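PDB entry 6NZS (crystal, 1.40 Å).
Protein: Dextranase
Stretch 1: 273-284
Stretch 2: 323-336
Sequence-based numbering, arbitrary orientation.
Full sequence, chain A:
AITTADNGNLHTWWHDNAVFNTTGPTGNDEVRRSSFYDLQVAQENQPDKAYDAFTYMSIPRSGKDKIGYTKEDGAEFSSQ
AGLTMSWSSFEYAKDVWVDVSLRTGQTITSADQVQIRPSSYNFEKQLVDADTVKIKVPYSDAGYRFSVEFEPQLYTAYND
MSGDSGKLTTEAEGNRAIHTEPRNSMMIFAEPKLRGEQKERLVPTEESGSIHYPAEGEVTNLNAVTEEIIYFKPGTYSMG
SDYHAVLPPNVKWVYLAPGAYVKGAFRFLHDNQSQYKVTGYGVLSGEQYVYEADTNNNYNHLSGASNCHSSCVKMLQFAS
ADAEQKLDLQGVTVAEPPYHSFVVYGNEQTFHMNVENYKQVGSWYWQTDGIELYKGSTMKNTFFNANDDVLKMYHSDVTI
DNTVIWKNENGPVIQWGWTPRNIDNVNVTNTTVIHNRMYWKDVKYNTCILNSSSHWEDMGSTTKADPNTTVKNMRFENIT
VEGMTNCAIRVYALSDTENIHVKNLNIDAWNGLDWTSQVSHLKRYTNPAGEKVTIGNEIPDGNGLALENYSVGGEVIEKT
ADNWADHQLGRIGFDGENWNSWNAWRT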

# COMPACT_ATOMS: atom_id res chain seq x y z
N GLN A 273 -24.88 -5.54 -11.02
CA GLN A 273 -25.28 -5.27 -9.64
C GLN A 273 -25.20 -3.78 -9.33
O GLN A 273 -24.29 -3.09 -9.78
N SER A 274 -26.17 -3.29 -8.55
CA SER A 274 -26.09 -1.92 -8.07
C SER A 274 -25.12 -1.78 -6.90
O SER A 274 -24.56 -0.69 -6.70
N GLN A 275 -24.92 -2.85 -6.13
CA GLN A 275 -24.04 -2.82 -4.96
C GLN A 275 -23.20 -4.08 -4.93
O GLN A 275 -23.74 -5.19 -4.90
N TYR A 276 -21.88 -3.91 -4.91
CA TYR A 276 -20.92 -4.99 -4.74
C TYR A 276 -20.29 -4.87 -3.36
O TYR A 276 -20.18 -3.77 -2.81
N LYS A 277 -19.90 -6.01 -2.80
CA LYS A 277 -19.20 -6.01 -1.52
C LYS A 277 -18.10 -7.05 -1.54
O LYS A 277 -18.33 -8.19 -1.95
N VAL A 278 -16.92 -6.66 -1.09
CA VAL A 278 -15.85 -7.59 -0.75
C VAL A 278 -15.43 -7.18 0.66
O VAL A 278 -14.88 -6.09 0.84
N THR A 279 -15.77 -8.00 1.65
CA THR A 279 -15.58 -7.59 3.04
C THR A 279 -15.03 -8.75 3.85
O THR A 279 -14.99 -9.90 3.40
N GLY A 280 -14.60 -8.43 5.06
CA GLY A 280 -14.20 -9.39 6.06
C GLY A 280 -12.72 -9.30 6.40
O GLY A 280 -11.89 -8.92 5.57
N TYR A 281 -12.38 -9.69 7.63
CA TYR A 281 -11.01 -9.59 8.13
C TYR A 281 -10.15 -10.81 7.79
O TYR A 281 -9.29 -11.19 8.58
N GLY A 282 -10.37 -11.45 6.63
CA GLY A 282 -9.53 -12.53 6.17
C GLY A 282 -8.44 -12.07 5.22
O GLY A 282 -8.21 -10.88 5.01
N VAL A 283 -7.75 -13.05 4.63
CA VAL A 283 -6.60 -12.81 3.75
C VAL A 283 -6.91 -13.35 2.36
O VAL A 283 -7.42 -14.47 2.21
N LEU A 284 -6.59 -12.56 1.34
CA LEU A 284 -6.60 -12.97 -0.06
C LEU A 284 -5.17 -12.85 -0.55
O LEU A 284 -4.63 -11.73 -0.62
N ALA A 323 -24.89 2.79 -15.38
CA ALA A 323 -25.70 3.02 -14.19
C ALA A 323 -24.81 3.24 -12.97
O ALA A 323 -23.69 2.73 -12.88
N GLU A 324 -25.32 4.03 -12.03
CA GLU A 324 -24.63 4.30 -10.78
C GLU A 324 -24.51 3.02 -9.96
O GLU A 324 -25.50 2.29 -9.78
N GLN A 325 -23.31 2.75 -9.44
CA GLN A 325 -23.05 1.54 -8.69
C GLN A 325 -22.16 1.88 -7.51
O GLN A 325 -21.47 2.90 -7.51
N LYS A 326 -22.16 1.00 -6.51
CA LYS A 326 -21.35 1.17 -5.32
C LYS A 326 -20.61 -0.12 -5.02
O LYS A 326 -21.09 -1.21 -5.30
N LEU A 327 -19.42 0.03 -4.43
CA LEU A 327 -18.66 -1.09 -3.90
C LEU A 327 -18.23 -0.75 -2.49
O LEU A 327 -17.65 0.32 -2.27
N ASP A 328 -18.54 -1.62 -1.53
CA ASP A 328 -17.93 -1.58 -0.20
C ASP A 328 -16.77 -2.56 -0.22
O ASP A 328 -16.97 -3.75 -0.48
N LEU A 329 -15.57 -2.07 0.06
CA LEU A 329 -14.37 -2.90 0.11
C LEU A 329 -13.82 -2.71 1.51
O LEU A 329 -13.34 -1.62 1.84
N GLN A 330 -13.91 -3.73 2.35
CA GLN A 330 -13.64 -3.57 3.77
C GLN A 330 -12.88 -4.77 4.30
O GLN A 330 -13.11 -5.91 3.87
N GLY A 331 -11.98 -4.51 5.26
CA GLY A 331 -11.48 -5.56 6.13
C GLY A 331 -10.32 -6.37 5.58
O GLY A 331 -9.38 -6.68 6.32
N VAL A 332 -10.39 -6.72 4.30
CA VAL A 332 -9.51 -7.76 3.75
C VAL A 332 -8.06 -7.31 3.72
O VAL A 332 -7.74 -6.12 3.59
N THR A 333 -7.17 -8.29 3.81
CA THR A 333 -5.74 -8.13 3.59
C THR A 333 -5.43 -8.79 2.27
O THR A 333 -5.68 -9.99 2.11
N VAL A 334 -4.89 -8.02 1.33
CA VAL A 334 -4.44 -8.52 0.03
C VAL A 334 -2.93 -8.73 0.13
O VAL A 334 -2.18 -7.77 0.34
N ALA A 335 -2.49 -9.98 -0.01
CA ALA A 335 -1.08 -10.33 0.17
C ALA A 335 -0.48 -10.83 -1.13
O ALA A 335 -1.14 -11.50 -1.92
N GLU A 336 0.80 -10.51 -1.32
CA GLU A 336 1.61 -11.06 -2.40
C GLU A 336 0.96 -11.00 -3.79
O GLU A 336 0.83 -12.02 -4.47

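Side-chain packing between two parallel strands of dextranase, 275-279 and 325-330. Val 278 and Gln 330 each lose 71 Å² to the other stretch and Asp 328 67 Å². Val 278 (t) lies on the same sheet face as Tyr 276, Leu 327 and Leu 329: its CB sits 4.0 Å from Leu 329 CD1, and its CG1 reaches Val 332 CG1 at 4.2 Å, so it bridges the strand and the following loop. On that face Leu 327 (t, p) lays CD1 3.7 Å from Tyr 276 CB. Gln 330 (t, m) starts sideways, but its end comes nearer: OE1 accepts a hydrogen bond from Gly 280 N (3.2 Å), and NE2 donates to water 2 (2.6 Å), which donates to Tyr 281 OH (2.8 Å). The other face carries Gln 275, Lys 277 and Asp 328 (m). Water 1 donates to Asp 328 OD2 (2.7 Å) and, weakly, to Gln 275 OE1 (3.4 Å), while Gln 275 NE2 bonds Tyr 276 O (3.0 Å) within its own strand. Gln 325 (m, t) turns NE2 onto Gln 273 O (2.9 Å), at the edge of the Tyr 276 ring. Water 3 accepts from Thr 333 OG1 (2.8 Å) and donates to Gly 282 O (2.9 Å) and Gly 331 O (2.7 Å), tying the loops together.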

# COMPACT_ATOMS: atom_id res chain seq x y z
CB GLN A 273 -24.39 -6.02 -8.64
CG GLN A 273 -24.44 -7.55 -8.74
CD GLN A 273 -25.75 -8.14 -8.28
OE1 GLN A 273 -26.54 -7.49 -7.58
NE2 GLN A 273 -26.00 -9.39 -8.66
CB SER A 274 -27.47 -1.39 -7.69
OG SER A 274 -27.98 -2.06 -6.56
CB GLN A 275 -24.85 -2.70 -3.67
CG GLN A 275 -24.01 -2.84 -2.39
CD GLN A 275 -23.33 -1.55 -2.01
OE1 GLN A 275 -23.98 -0.53 -1.80
NE2 GLN A 275 -22.00 -1.58 -1.93
CB TYR A 276 -19.80 -4.90 -5.79
CG TYR A 276 -20.29 -5.13 -7.20
CD1 TYR A 276 -20.43 -6.42 -7.70
CD2 TYR A 276 -20.62 -4.07 -8.02
CE1 TYR A 276 -20.88 -6.64 -8.99
CE2 TYR A 276 -21.08 -4.28 -9.31
CZ TYR A 276 -21.21 -5.57 -9.79
OH TYR A 276 -21.68 -5.78 -11.07
CB LYS A 277 -20.16 -6.33 -0.36
CG LYS A 277 -21.16 -5.23 -0.05
CD LYS A 277 -22.08 -5.61 1.11
CE LYS A 277 -22.98 -4.43 1.49
NZ LYS A 277 -24.01 -4.80 2.50
CB VAL A 278 -14.67 -7.51 -1.72
CG1 VAL A 278 -13.53 -8.39 -1.24
CG2 VAL A 278 -15.12 -7.91 -3.14
CB THR A 279 -16.89 -7.10 3.68
OG1 THR A 279 -17.82 -8.19 3.79
CG2 THR A 279 -17.52 -5.99 2.84
CB TYR A 281 -11.02 -9.35 9.63
CG TYR A 281 -11.53 -7.99 10.08
CD1 TYR A 281 -11.02 -6.81 9.55
CD2 TYR A 281 -12.51 -7.90 11.05
CE1 TYR A 281 -11.47 -5.57 9.99
CE2 TYR A 281 -12.97 -6.67 11.49
CZ TYR A 281 -12.45 -5.51 10.97
OH TYR A 281 -12.89 -4.29 11.44
CB VAL A 283 -5.32 -13.47 4.30
CG1 VAL A 283 -4.15 -13.24 3.35
CG2 VAL A 283 -5.00 -12.93 5.68
CB LEU A 284 -7.53 -12.08 -0.88
CG LEU A 284 -7.67 -12.43 -2.37
CD1 LEU A 284 -8.32 -13.80 -2.52
CD2 LEU A 284 -8.47 -11.36 -3.11
CB ALA A 323 -26.61 1.82 -13.93
CB GLU A 324 -25.39 5.36 -9.98
CG GLU A 324 -24.86 5.60 -8.57
CD GLU A 324 -25.73 6.55 -7.76
OE1 GLU A 324 -26.38 6.10 -6.80
OE2 GLU A 324 -25.76 7.76 -8.09
CB GLN A 325 -22.35 0.49 -9.56
CG GLN A 325 -23.18 -0.05 -10.72
CD GLN A 325 -22.33 -0.76 -11.75
OE1 GLN A 325 -21.56 -0.14 -12.47
NE2 GLN A 325 -22.45 -2.08 -11.79
CB LYS A 326 -22.20 1.55 -4.12
CG LYS A 326 -22.95 2.87 -4.28
CD LYS A 326 -23.92 3.09 -3.13
CE LYS A 326 -23.34 4.03 -2.10
NZ LYS A 326 -24.35 5.03 -1.65
CB LEU A 327 -17.40 -1.34 -4.74
CG LEU A 327 -16.32 -2.21 -4.07
CD1 LEU A 327 -16.80 -3.65 -3.95
CD2 LEU A 327 -15.02 -2.16 -4.86
CB ASP A 328 -18.92 -1.99 0.89
CG ASP A 328 -20.02 -0.98 1.11
OD1 ASP A 328 -19.99 0.09 0.47
OD2 ASP A 328 -20.92 -1.27 1.93
CB LEU A 329 -13.37 -2.44 -0.95
CG LEU A 329 -11.97 -3.07 -0.92
CD1 LEU A 329 -12.05 -4.58 -1.09
CD2 LEU A 329 -11.09 -2.45 -2.00
CB GLN A 330 -14.96 -3.41 4.56
CG GLN A 330 -14.82 -3.19 6.08
CD GLN A 330 -14.69 -4.49 6.86
OE1 GLN A 330 -14.99 -5.57 6.34
NE2 GLN A 330 -14.22 -4.39 8.10
CB VAL A 332 -9.98 -8.20 2.35
CG1 VAL A 332 -11.39 -8.79 2.41
CG2 VAL A 332 -9.95 -7.04 1.38
CB THR A 333 -4.94 -8.81 4.70
OG1 THR A 333 -5.25 -8.20 5.96
CG2 THR A 333 -3.43 -8.69 4.47
CB VAL A 334 -4.80 -7.54 -1.09
CG1 VAL A 334 -4.18 -7.98 -2.42
CG2 VAL A 334 -6.32 -7.42 -1.20
CB ALA A 335 -0.94 -11.43 1.23
CB GLU A 336 2.05 -12.48 -2.07
CG GLU A 336 3.52 -12.61 -1.81
CD GLU A 336 3.90 -13.97 -1.27
OE1 GLU A 336 4.14 -14.08 -0.05
OE2 GLU A 336 3.99 -14.91 -2.07
O HOH W 1 -23.43 -0.44 1.52
O HOH W 2 -13.61 -2.32 9.62
O HOH W 3 -7.80 -8.79 6.92